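PDB 3L76: aspartokinase from Synechocystis, which probably phosphorylates the beta-carboxyl group of aspartate with ATP, the first step toward lysine and threonine, and carries lysine and threonine bound at its ACT domains. Local coordinates for residues V273-V278 / A328-I333. Sequence-based numbering, arbitrary orientation.
Sequences VALLRV and AVTSAI. With SO4 (sulfate ion), chain G.
Thr330 is the one residue of segment 328-333, in helix 323-333, that meets strand residues Val273 and Leu275, and its side chain can be followed atom by atom. Thr330 CB lies 4.1 Å from Val273 CG1. Thr330 OG1 is 3.9 Å from the same methyl, Val273 CG1, a van der Waals approach. The hydroxyl's hydrogen bond goes to Ala326 O, one turn earlier in the helix. A chi1 of -57° sets OG1 beside the backbone N and leaves CG2 anti to it, turned to the strand: Thr330 CG2 stands 3.8 Å from Leu275 CG and 4.1 Å from Val273 CG1, bridging two residues whose side chains emerge on the same face. Phe316 and Ile349, from the two strands flanking 271-279, also touch Thr330. This is the helix-on-antiparallel-sheet packing of an ACT domain, with helix 323-333 packed on one face of the sheet and Ile292 of the companion helix 284-294 beside Thr330. Beyond Leu275 the strand leaves the helix and turns at Arg277; Arg277 and Val278 both face Asn312, consistent with a G1 beta bulge, Arg277 being left-handed (phi 54°). There the extended Arg277 side chain presents its guanidinium edge to a sulfate, probably from the crystallisation liquor, through a near-straight bond (164°) from Arg277 NH2 to sulfate O4, whose 2.5 Å is too short to be read literally, and a weak one from NE. Cut back to an alanine, this position is likely to leave the sulfate without its guanidinium mate; Ser311 OG and Asn310 N are further partners of the ion.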
loop_
_atom_site.group_PDB
_atom_site.type_symbol
_atom_site.label_atom_id
_atom_site.label_comp_id
_atom_site.label_asym_id
_atom_site.label_seq_id
_atom_site.Cartn_x
_atom_site.Cartn_y
_atom_site.Cartn_z
ATOM N N VAL A 273 -43.950 4.622 -39.398
ATOM C CA VAL A 273 -44.163 4.119 -40.733
ATOM C C VAL A 273 -43.312 2.858 -40.921
ATOM O O VAL A 273 -42.129 2.848 -40.617
ATOM C CB VAL A 273 -43.774 5.143 -41.812
ATOM C CG1 VAL A 273 -44.067 4.576 -43.166
ATOM C CG2 VAL A 273 -44.522 6.462 -41.615
ATOM N N ALA A 274 -43.918 1.788 -41.417
ATOM C CA ALA A 274 -43.155 0.590 -41.739
ATOM C C ALA A 274 -43.426 0.151 -43.182
ATOM O O ALA A 274 -44.570 0.170 -43.651
ATOM C CB ALA A 274 -43.486 -0.541 -40.747
ATOM N N LEU A 275 -42.354 -0.199 -43.884
ATOM C CA LEU A 275 -42.439 -0.894 -45.160
ATOM C C LEU A 275 -42.217 -2.380 -44.928
ATOM O O LEU A 275 -41.139 -2.787 -44.518
ATOM C CB LEU A 275 -41.370 -0.384 -46.114
ATOM C CG LEU A 275 -41.909 0.315 -47.359
ATOM C CD1 LEU A 275 -40.768 0.622 -48.305
ATOM C CD2 LEU A 275 -42.975 -0.548 -48.043
ATOM N N LEU A 276 -43.246 -3.180 -45.185
ATOM C CA LEU A 276 -43.199 -4.618 -44.940
ATOM C C LEU A 276 -42.792 -5.408 -46.180
ATOM O O LEU A 276 -43.139 -5.039 -47.303
ATOM C CB LEU A 276 -44.578 -5.099 -44.498
ATOM C CG LEU A 276 -45.204 -4.416 -43.292
ATOM C CD1 LEU A 276 -46.629 -4.889 -43.130
ATOM C CD2 LEU A 276 -44.377 -4.683 -42.033
ATOM N N ARG A 277 -42.069 -6.500 -45.957
ATOM C CA ARG A 277 -41.774 -7.487 -46.996
ATOM C C ARG A 277 -41.146 -6.873 -48.239
ATOM O O ARG A 277 -41.582 -7.121 -49.365
ATOM C CB ARG A 277 -43.039 -8.256 -47.383
ATOM C CG ARG A 277 -42.754 -9.585 -48.056
ATOM C CD ARG A 277 -43.983 -10.455 -48.057
ATOM N NE ARG A 277 -43.682 -11.821 -48.458
ATOM C CZ ARG A 277 -44.606 -12.706 -48.805
ATOM N NH1 ARG A 277 -45.890 -12.368 -48.812
ATOM N NH2 ARG A 277 -44.248 -13.926 -49.146
ATOM N N VAL A 278 -40.128 -6.062 -48.023
ATOM C CA VAL A 278 -39.379 -5.460 -49.107
ATOM C C VAL A 278 -38.254 -6.452 -49.458
ATOM O O VAL A 278 -37.934 -7.329 -48.658
ATOM C CB VAL A 278 -38.848 -4.063 -48.652
ATOM C CG1 VAL A 278 -37.473 -4.184 -48.036
ATOM C CG2 VAL A 278 -38.830 -3.085 -49.791
ATOM N N ALA A 328 -47.357 9.069 -47.215
ATOM C CA ALA A 328 -47.600 9.303 -48.628
ATOM C C ALA A 328 -46.338 9.074 -49.458
ATOM O O ALA A 328 -46.372 8.360 -50.457
ATOM C CB ALA A 328 -48.156 10.709 -48.848
ATOM N N VAL A 329 -45.227 9.669 -49.037
ATOM C CA VAL A 329 -43.957 9.527 -49.746
ATOM C C VAL A 329 -43.518 8.074 -49.801
ATOM O O VAL A 329 -43.086 7.581 -50.845
ATOM C CB VAL A 329 -42.831 10.319 -49.070
ATOM C CG1 VAL A 329 -41.566 10.214 -49.906
ATOM C CG2 VAL A 329 -43.244 11.770 -48.880
ATOM N N THR A 330 -43.616 7.396 -48.663
ATOM C CA THR A 330 -43.288 5.981 -48.586
ATOM C C THR A 330 -44.193 5.171 -49.519
ATOM O O THR A 330 -43.714 4.315 -50.263
ATOM C CB THR A 330 -43.364 5.453 -47.125
ATOM O OG1 THR A 330 -42.478 6.217 -46.284
ATOM C CG2 THR A 330 -42.972 3.975 -47.055
ATOM N N SER A 331 -45.493 5.462 -49.497
ATOM C CA SER A 331 -46.442 4.777 -50.373
ATOM C C SER A 331 -46.085 4.916 -51.845
ATOM O O SER A 331 -46.465 4.070 -52.662
ATOM C CB SER A 331 -47.876 5.260 -50.139
ATOM O OG SER A 331 -48.425 4.686 -48.961
ATOM N N ALA A 332 -45.336 5.965 -52.175
ATOM C CA ALA A 332 -45.014 6.242 -53.570
ATOM C C ALA A 332 -43.703 5.599 -54.037
ATOM O O ALA A 332 -43.566 5.214 -55.194
ATOM C CB ALA A 332 -45.005 7.742 -53.820
ATOM N N ILE A 333 -42.737 5.492 -53.137
ATOM C CA ILE A 333 -41.492 4.799 -53.446
ATOM C C ILE A 333 -41.715 3.287 -53.555
ATOM O O ILE A 333 -41.134 2.618 -54.410
ATOM C CB ILE A 333 -40.445 5.029 -52.356
ATOM C CG1 ILE A 333 -40.370 6.510 -51.988
ATOM C CG2 ILE A 333 -39.096 4.504 -52.808
ATOM C CD1 ILE A 333 -39.587 6.768 -50.727
HETATM S S SO4 G . -40.456 -13.848 -48.981
HETATM O O1 SO4 G . -40.371 -14.099 -47.575
HETATM O O2 SO4 G . -40.357 -12.479 -49.436
HETATM O O3 SO4 G . -39.322 -14.550 -49.542
HETATM O O4 SO4 G . -41.767 -14.248 -49.390
#